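Local coordinates for protein TodX (Pseudomonas putida, PDB 3BS0) that probably carries toluene and related hydrophobic compounds across the outer membrane as a beta-barrel channel of the FadL family, at residues D42-V53 with P78-Q89. Sequence-based numbering, arbitrary orientation.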
ATOM      1  N   ASP A  42      28.007   9.661  10.299  1.00 42.48           N
ATOM      2  CA  ASP A  42      28.632  10.814   9.676  1.00 41.96           C
ATOM      3  C   ASP A  42      28.746  10.618   8.183  1.00 39.69           C
ATOM      4  O   ASP A  42      29.097   9.539   7.728  1.00 38.65           O
ATOM      5  CB  ASP A  42      30.020  11.007  10.259  1.00 45.96           C
ATOM      6  CG  ASP A  42      30.149  12.284  11.026  1.00 49.86           C
ATOM      7  OD1 ASP A  42      30.639  13.278  10.440  1.00 54.52           O
ATOM      8  OD2 ASP A  42      29.747  12.297  12.210  1.00 51.99           O
ATOM      9  N   GLY A  43      28.452  11.663   7.421  1.00 38.74           N
ATOM     10  CA  GLY A  43      28.545  11.543   5.983  1.00 38.39           C
ATOM     11  C   GLY A  43      27.241  11.640   5.217  1.00 38.72           C
ATOM     12  O   GLY A  43      26.237  12.145   5.711  1.00 37.43           O
ATOM     13  N   ASN A  44      27.274  11.151   3.985  1.00 39.03           N
ATOM     14  CA  ASN A  44      26.114  11.174   3.113  1.00 39.88           C
ATOM     15  C   ASN A  44      25.723   9.735   2.847  1.00 38.29           C
ATOM     16  O   ASN A  44      26.588   8.868   2.741  1.00 38.68           O
ATOM     17  CB  ASN A  44      26.471  11.903   1.820  1.00 42.71           C
ATOM     18  CG  ASN A  44      26.996  13.305   2.077  1.00 44.75           C
ATOM     19  OD1 ASN A  44      27.857  13.797   1.347  1.00 50.14           O
ATOM     20  ND2 ASN A  44      26.475  13.959   3.115  1.00 43.56           N
ATOM     21  N   GLN A  45      24.424   9.471   2.747  1.00 37.07           N
ATOM     22  CA  GLN A  45      23.975   8.103   2.548  1.00 36.74           C
ATOM     23  C   GLN A  45      23.230   7.852   1.263  1.00 35.02           C
ATOM     24  O   GLN A  45      22.166   8.398   1.042  1.00 37.17           O
ATOM     25  CB  GLN A  45      23.085   7.662   3.716  1.00 39.39           C
ATOM     26  CG  GLN A  45      23.761   7.530   5.096  1.00 41.02           C
ATOM     27  CD  GLN A  45      23.975   8.856   5.809  1.00 43.75           C
ATOM     28  OE1 GLN A  45      23.131   9.746   5.763  1.00 45.35           O
ATOM     29  NE2 GLN A  45      25.112   8.985   6.488  1.00 48.06           N
ATOM     30  N   PHE A  46      23.784   7.012   0.404  1.00 35.55           N
ATOM     31  CA  PHE A  46      23.103   6.679  -0.831  1.00 35.93           C
ATOM     32  C   PHE A  46      22.388   5.346  -0.601  1.00 35.86           C
ATOM     33  O   PHE A  46      23.009   4.396  -0.114  1.00 37.75           O
ATOM     34  CB  PHE A  46      24.095   6.534  -1.988  1.00 34.48           C
ATOM     35  CG  PHE A  46      23.467   5.983  -3.224  1.00 35.36           C
ATOM     36  CD1 PHE A  46      22.751   6.807  -4.080  1.00 34.95           C
ATOM     37  CD2 PHE A  46      23.500   4.620  -3.481  1.00 36.44           C
ATOM     38  CE1 PHE A  46      22.074   6.289  -5.167  1.00 34.26           C
ATOM     39  CE2 PHE A  46      22.825   4.095  -4.566  1.00 38.59           C
ATOM     40  CZ  PHE A  46      22.108   4.936  -5.410  1.00 36.66           C
ATOM     41  N   GLU A  47      21.099   5.262  -0.938  1.00 34.74           N
ATOM     42  CA  GLU A  47      20.363   4.005  -0.731  1.00 35.62           C
ATOM     43  C   GLU A  47      19.617   3.464  -1.944  1.00 33.49           C
ATOM     44  O   GLU A  47      18.920   4.195  -2.645  1.00 32.22           O
ATOM     45  CB  GLU A  47      19.393   4.124   0.453  1.00 38.87           C
ATOM     46  CG  GLU A  47      19.965   3.596   1.775  1.00 44.60           C
ATOM     47  CD  GLU A  47      18.930   3.557   2.905  1.00 47.30           C
ATOM     48  OE1 GLU A  47      17.861   2.935   2.715  1.00 49.37           O
ATOM     49  OE2 GLU A  47      19.192   4.139   3.982  1.00 46.16           O
ATOM     50  N   LEU A  48      19.775   2.160  -2.167  1.00 33.31           N
ATOM     51  CA  LEU A  48      19.168   1.458  -3.290  1.00 33.83           C
ATOM     52  C   LEU A  48      18.498   0.169  -2.864  1.00 34.07           C
ATOM     53  O   LEU A  48      19.137  -0.700  -2.264  1.00 35.19           O
ATOM     54  CB  LEU A  48      20.234   1.146  -4.338  1.00 35.78           C
ATOM     55  CG  LEU A  48      20.147   2.063  -5.552  1.00 37.96           C
ATOM     56  CD1 LEU A  48      21.394   1.921  -6.396  1.00 41.22           C
ATOM     57  CD2 LEU A  48      18.894   1.697  -6.360  1.00 37.50           C
ATOM     58  N   GLY A  49      17.210   0.037  -3.188  1.00 34.32           N
ATOM     59  CA  GLY A  49      16.478  -1.162  -2.805  1.00 30.95           C
ATOM     60  C   GLY A  49      15.344  -1.647  -3.693  1.00 30.94           C
ATOM     61  O   GLY A  49      14.848  -0.937  -4.561  1.00 27.81           O
ATOM     62  N   LEU A  50      14.931  -2.887  -3.443  1.00 33.34           N
ATOM     63  CA  LEU A  50      13.866  -3.529  -4.187  1.00 34.81           C
ATOM     64  C   LEU A  50      12.801  -4.129  -3.281  1.00 37.08           C
ATOM     65  O   LEU A  50      13.093  -4.926  -2.395  1.00 37.84           O
ATOM     66  CB  LEU A  50      14.459  -4.617  -5.062  1.00 37.27           C
ATOM     67  CG  LEU A  50      15.423  -4.102  -6.118  1.00 39.47           C
ATOM     68  CD1 LEU A  50      16.297  -5.241  -6.579  1.00 42.53           C
ATOM     69  CD2 LEU A  50      14.646  -3.508  -7.279  1.00 39.46           C
ATOM     70  N   ASP A  51      11.555  -3.751  -3.526  1.00 40.02           N
ATOM     71  CA  ASP A  51      10.423  -4.237  -2.743  1.00 42.33           C
ATOM     72  C   ASP A  51       9.633  -5.259  -3.565  1.00 43.50           C
ATOM     73  O   ASP A  51       9.295  -4.990  -4.721  1.00 44.71           O
ATOM     74  CB  ASP A  51       9.518  -3.052  -2.388  1.00 44.21           C
ATOM     75  CG  ASP A  51       8.741  -3.259  -1.105  1.00 46.59           C
ATOM     76  OD1 ASP A  51       7.791  -4.073  -1.091  1.00 50.58           O
ATOM     77  OD2 ASP A  51       9.084  -2.601  -0.101  1.00 49.10           O
ATOM     78  N   VAL A  52       9.363  -6.431  -2.987  1.00 42.83           N
ATOM     79  CA  VAL A  52       8.573  -7.458  -3.669  1.00 43.09           C
ATOM     80  C   VAL A  52       7.446  -7.897  -2.755  1.00 44.92           C
ATOM     81  O   VAL A  52       7.694  -8.329  -1.633  1.00 45.08           O
ATOM     82  CB  VAL A  52       9.381  -8.723  -4.030  1.00 43.52           C
ATOM     83  CG1 VAL A  52       9.213  -9.014  -5.510  1.00 45.20           C
ATOM     84  CG2 VAL A  52      10.839  -8.559  -3.667  1.00 44.21           C
ATOM     85  N   VAL A  53       6.215  -7.807  -3.250  1.00 46.48           N
ATOM     86  CA  VAL A  53       5.044  -8.180  -2.475  1.00 47.18           C
ATOM     87  C   VAL A  53       4.264  -9.368  -3.026  1.00 49.05           C
ATOM     88  O   VAL A  53       3.397  -9.211  -3.881  1.00 50.16           O
ATOM     89  CB  VAL A  53       4.072  -6.992  -2.347  1.00 49.33           C
ATOM     90  CG1 VAL A  53       2.923  -7.354  -1.402  1.00 46.77           C
ATOM     91  CG2 VAL A  53       4.830  -5.753  -1.854  1.00 48.64           C
ATOM     92  N   PRO A  78       5.397 -11.480  -9.110  1.00 68.88           N
ATOM     93  CA  PRO A  78       5.256 -10.172  -8.443  1.00 64.78           C
ATOM     94  C   PRO A  78       5.730  -8.863  -9.064  1.00 63.56           C
ATOM     95  O   PRO A  78       6.491  -8.826 -10.026  1.00 67.14           O
ATOM     96  CB  PRO A  78       5.954 -10.387  -7.099  1.00 67.48           C
ATOM     97  CG  PRO A  78       5.949 -11.881  -6.922  1.00 67.80           C
ATOM     98  CD  PRO A  78       6.247 -12.365  -8.298  1.00 68.11           C
ATOM     99  N   TYR A  79       5.257  -7.778  -8.463  1.00 61.00           N
ATOM    100  CA  TYR A  79       5.646  -6.446  -8.871  1.00 56.81           C
ATOM    101  C   TYR A  79       6.815  -6.090  -7.953  1.00 53.54           C
ATOM    102  O   TYR A  79       6.765  -6.282  -6.734  1.00 52.48           O
ATOM    103  CB  TYR A  79       4.500  -5.447  -8.662  1.00 58.62           C
ATOM    104  CG  TYR A  79       4.838  -4.030  -9.094  1.00 59.50           C
ATOM    105  CD1 TYR A  79       4.972  -3.701 -10.449  1.00 59.10           C
ATOM    106  CD2 TYR A  79       5.049  -3.021  -8.145  1.00 60.46           C
ATOM    107  CE1 TYR A  79       5.311  -2.397 -10.852  1.00 59.84           C
ATOM    108  CE2 TYR A  79       5.389  -1.718  -8.534  1.00 60.75           C
ATOM    109  CZ  TYR A  79       5.520  -1.411  -9.887  1.00 60.84           C
ATOM    110  OH  TYR A  79       5.875  -0.128 -10.256  1.00 61.95           O
ATOM    111  N   VAL A  80       7.876  -5.593  -8.557  1.00 49.87           N
ATOM    112  CA  VAL A  80       9.068  -5.202  -7.839  1.00 47.45           C
ATOM    113  C   VAL A  80       9.175  -3.682  -7.895  1.00 47.51           C
ATOM    114  O   VAL A  80       9.203  -3.086  -8.984  1.00 48.25           O
ATOM    115  CB  VAL A  80      10.289  -5.818  -8.487  1.00 45.26           C
ATOM    116  CG1 VAL A  80      11.544  -5.249  -7.872  1.00 46.91           C
ATOM    117  CG2 VAL A  80      10.228  -7.334  -8.332  1.00 46.93           C
ATOM    118  N   GLY A  81       9.210  -3.059  -6.722  1.00 44.52           N
ATOM    119  CA  GLY A  81       9.308  -1.619  -6.660  1.00 42.05           C
ATOM    120  C   GLY A  81      10.711  -1.181  -6.290  1.00 40.98           C
ATOM    121  O   GLY A  81      11.267  -1.635  -5.294  1.00 39.58           O
ATOM    122  N   PRO A  82      11.319  -0.304  -7.090  1.00 40.91           N
ATOM    123  CA  PRO A  82      12.672   0.160  -6.791  1.00 41.42           C
ATOM    124  C   PRO A  82      12.625   1.275  -5.744  1.00 40.94           C
ATOM    125  O   PRO A  82      11.580   1.914  -5.547  1.00 37.19           O
ATOM    126  CB  PRO A  82      13.150   0.666  -8.138  1.00 42.98           C
ATOM    127  CG  PRO A  82      11.897   1.310  -8.687  1.00 42.07           C
ATOM    128  CD  PRO A  82      10.837   0.262  -8.366  1.00 42.53           C
ATOM    129  N   GLN A  83      13.748   1.499  -5.063  1.00 38.44           N
ATOM    130  CA  GLN A  83      13.801   2.550  -4.062  1.00 37.71           C
ATOM    131  C   GLN A  83      15.178   3.188  -4.088  1.00 38.16           C
ATOM    132  O   GLN A  83      16.187   2.560  -3.760  1.00 36.21           O
ATOM    133  CB  GLN A  83      13.460   1.988  -2.682  1.00 38.07           C
ATOM    134  CG  GLN A  83      12.522   0.770  -2.761  1.00 42.31           C
ATOM    135  CD  GLN A  83      11.532   0.681  -1.614  1.00 45.79           C
ATOM    136  OE1 GLN A  83      11.917   0.672  -0.439  1.00 46.91           O
ATOM    137  NE2 GLN A  83      10.241   0.607  -1.951  1.00 43.68           N
ATOM    138  N   LEU A  84      15.196   4.441  -4.539  1.00 37.96           N
ATOM    139  CA  LEU A  84      16.405   5.245  -4.633  1.00 37.61           C
ATOM    140  C   LEU A  84      16.290   6.448  -3.702  1.00 37.25           C
ATOM    141  O   LEU A  84      15.228   7.047  -3.573  1.00 34.55           O
ATOM    142  CB  LEU A  84      16.586   5.740  -6.059  1.00 39.02           C
ATOM    143  CG  LEU A  84      17.457   4.899  -6.971  1.00 40.16           C
ATOM    144  CD1 LEU A  84      17.069   5.164  -8.414  1.00 41.34           C
ATOM    145  CD2 LEU A  84      18.917   5.230  -6.718  1.00 38.14           C
ATOM    146  N   SER A  85      17.385   6.796  -3.044  1.00 39.26           N
ATOM    147  CA  SER A  85      17.364   7.939  -2.141  1.00 39.78           C
ATOM    148  C   SER A  85      18.752   8.310  -1.681  1.00 39.40           C
ATOM    149  O   SER A  85      19.654   7.459  -1.586  1.00 39.28           O
ATOM    150  CB  SER A  85      16.474   7.661  -0.924  1.00 41.10           C
ATOM    151  OG  SER A  85      17.022   6.661  -0.086  1.00 44.28           O
ATOM    152  N   TYR A  86      18.912   9.595  -1.401  1.00 37.49           N
ATOM    153  CA  TYR A  86      20.182  10.131  -0.948  1.00 36.92           C
ATOM    154  C   TYR A  86      19.957  11.116   0.195  1.00 36.76           C
ATOM    155  O   TYR A  86      19.070  11.969   0.134  1.00 35.29           O
ATOM    156  CB  TYR A  86      20.875  10.838  -2.115  1.00 36.42           C
ATOM    157  CG  TYR A  86      22.271  11.313  -1.822  1.00 35.69           C
ATOM    158  CD1 TYR A  86      23.334  10.419  -1.761  1.00 37.75           C
ATOM    159  CD2 TYR A  86      22.535  12.668  -1.629  1.00 38.31           C
ATOM    160  CE1 TYR A  86      24.632  10.864  -1.519  1.00 41.07           C
ATOM    161  CE2 TYR A  86      23.826  13.130  -1.384  1.00 39.87           C
ATOM    162  CZ  TYR A  86      24.873  12.229  -1.335  1.00 43.09           C
ATOM    163  OH  TYR A  86      26.160  12.694  -1.123  1.00 46.17           O
ATOM    164  N   VAL A  87      20.761  10.983   1.239  1.00 36.71           N
ATOM    165  CA  VAL A  87      20.683  11.865   2.387  1.00 38.06           C
ATOM    166  C   VAL A  87      22.039  12.528   2.589  1.00 38.41           C
ATOM    167  O   VAL A  87      23.072  11.861   2.627  1.00 35.54           O
ATOM    168  CB  VAL A  87      20.290  11.089   3.643  1.00 39.91           C
ATOM    169  CG1 VAL A  87      20.495  11.966   4.878  1.00 38.85           C
ATOM    170  CG2 VAL A  87      18.833  10.650   3.535  1.00 38.39           C
ATOM    171  N   ALA A  88      22.027  13.848   2.726  1.00 42.23           N
ATOM    172  CA  ALA A  88      23.263  14.620   2.894  1.00 44.80           C
ATOM    173  C   ALA A  88      23.363  15.319   4.242  1.00 45.31           C
ATOM    174  O   ALA A  88      22.371  15.839   4.763  1.00 46.69           O
ATOM    175  CB  ALA A  88      23.377  15.651   1.769  1.00 43.29           C
ATOM    176  N   GLN A  89      24.568  15.337   4.803  1.00 47.41           N
ATOM    177  CA  GLN A  89      24.802  15.986   6.096  1.00 48.79           C
ATOM    178  C   GLN A  89      25.507  17.330   5.979  1.00 49.15           C
ATOM    179  O   GLN A  89      26.643  17.401   5.541  1.00 49.77           O
ATOM    180  CB  GLN A  89      25.631  15.086   7.011  1.00 46.64           C
ATOM    181  CG  GLN A  89      26.109  15.784   8.277  1.00 48.49           C
ATOM    182  CD  GLN A  89      26.874  14.860   9.216  1.00 52.13           C
ATOM    183  OE1 GLN A  89      27.912  14.301   8.854  1.00 56.00           O
ATOM    184  NE2 GLN A  89      26.359  14.689  10.426  1.00 53.54           N
TER
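Glu47 and Ser85 face each other as a hydrogen-bonded pair in the antiparallel ladder joining 44-53 to 80-89, Glu47 N reaching Ser85 O at 2.7 Å. Similar pairs, Gln45 with Val87, Gly49 with Gln83 and Asp51 with Gly81, carry the ladder on, though the return bond from Gln83 N to Gly49 O is weak. These residues share the inner, tightly packed face, where most of them are buried. Gly49 leaves room beside Gln83, whose CG lies 3.4 Å from Gly49 O. Ser85 OG approaches Glu47 CB, and Ser85 OG and Glu47 OE2 are both held by Asn27, through its ND2 and its backbone N.

The other face, less buried and so the looser side, bears Phe46, Leu48, Leu50, Val52, Val80, Leu84 and Tyr86, mostly apolar, consistent with a barrel wall that probably faces lipid; Leu48, Leu50 and Val80 lie on the surface. Leu84 CD2 lies 3.5 Å from Phe46 CZ and 3.6 Å from Leu48 CD2, the two leucines running side by side. With CG anti to its backbone N (chi1 -174°), Tyr86 presents a ring edge to Phe46 CA. At the far end Val52 CG1 meets Val80 CG2 at 3.4 Å.

Strand 93-108 flanks 80-89, while strand 417-433 brings Lys431 into a cation-pi contact with Phe46; the first long strand, 44-60, pairs with this last one along its other edge, which closes the barrel.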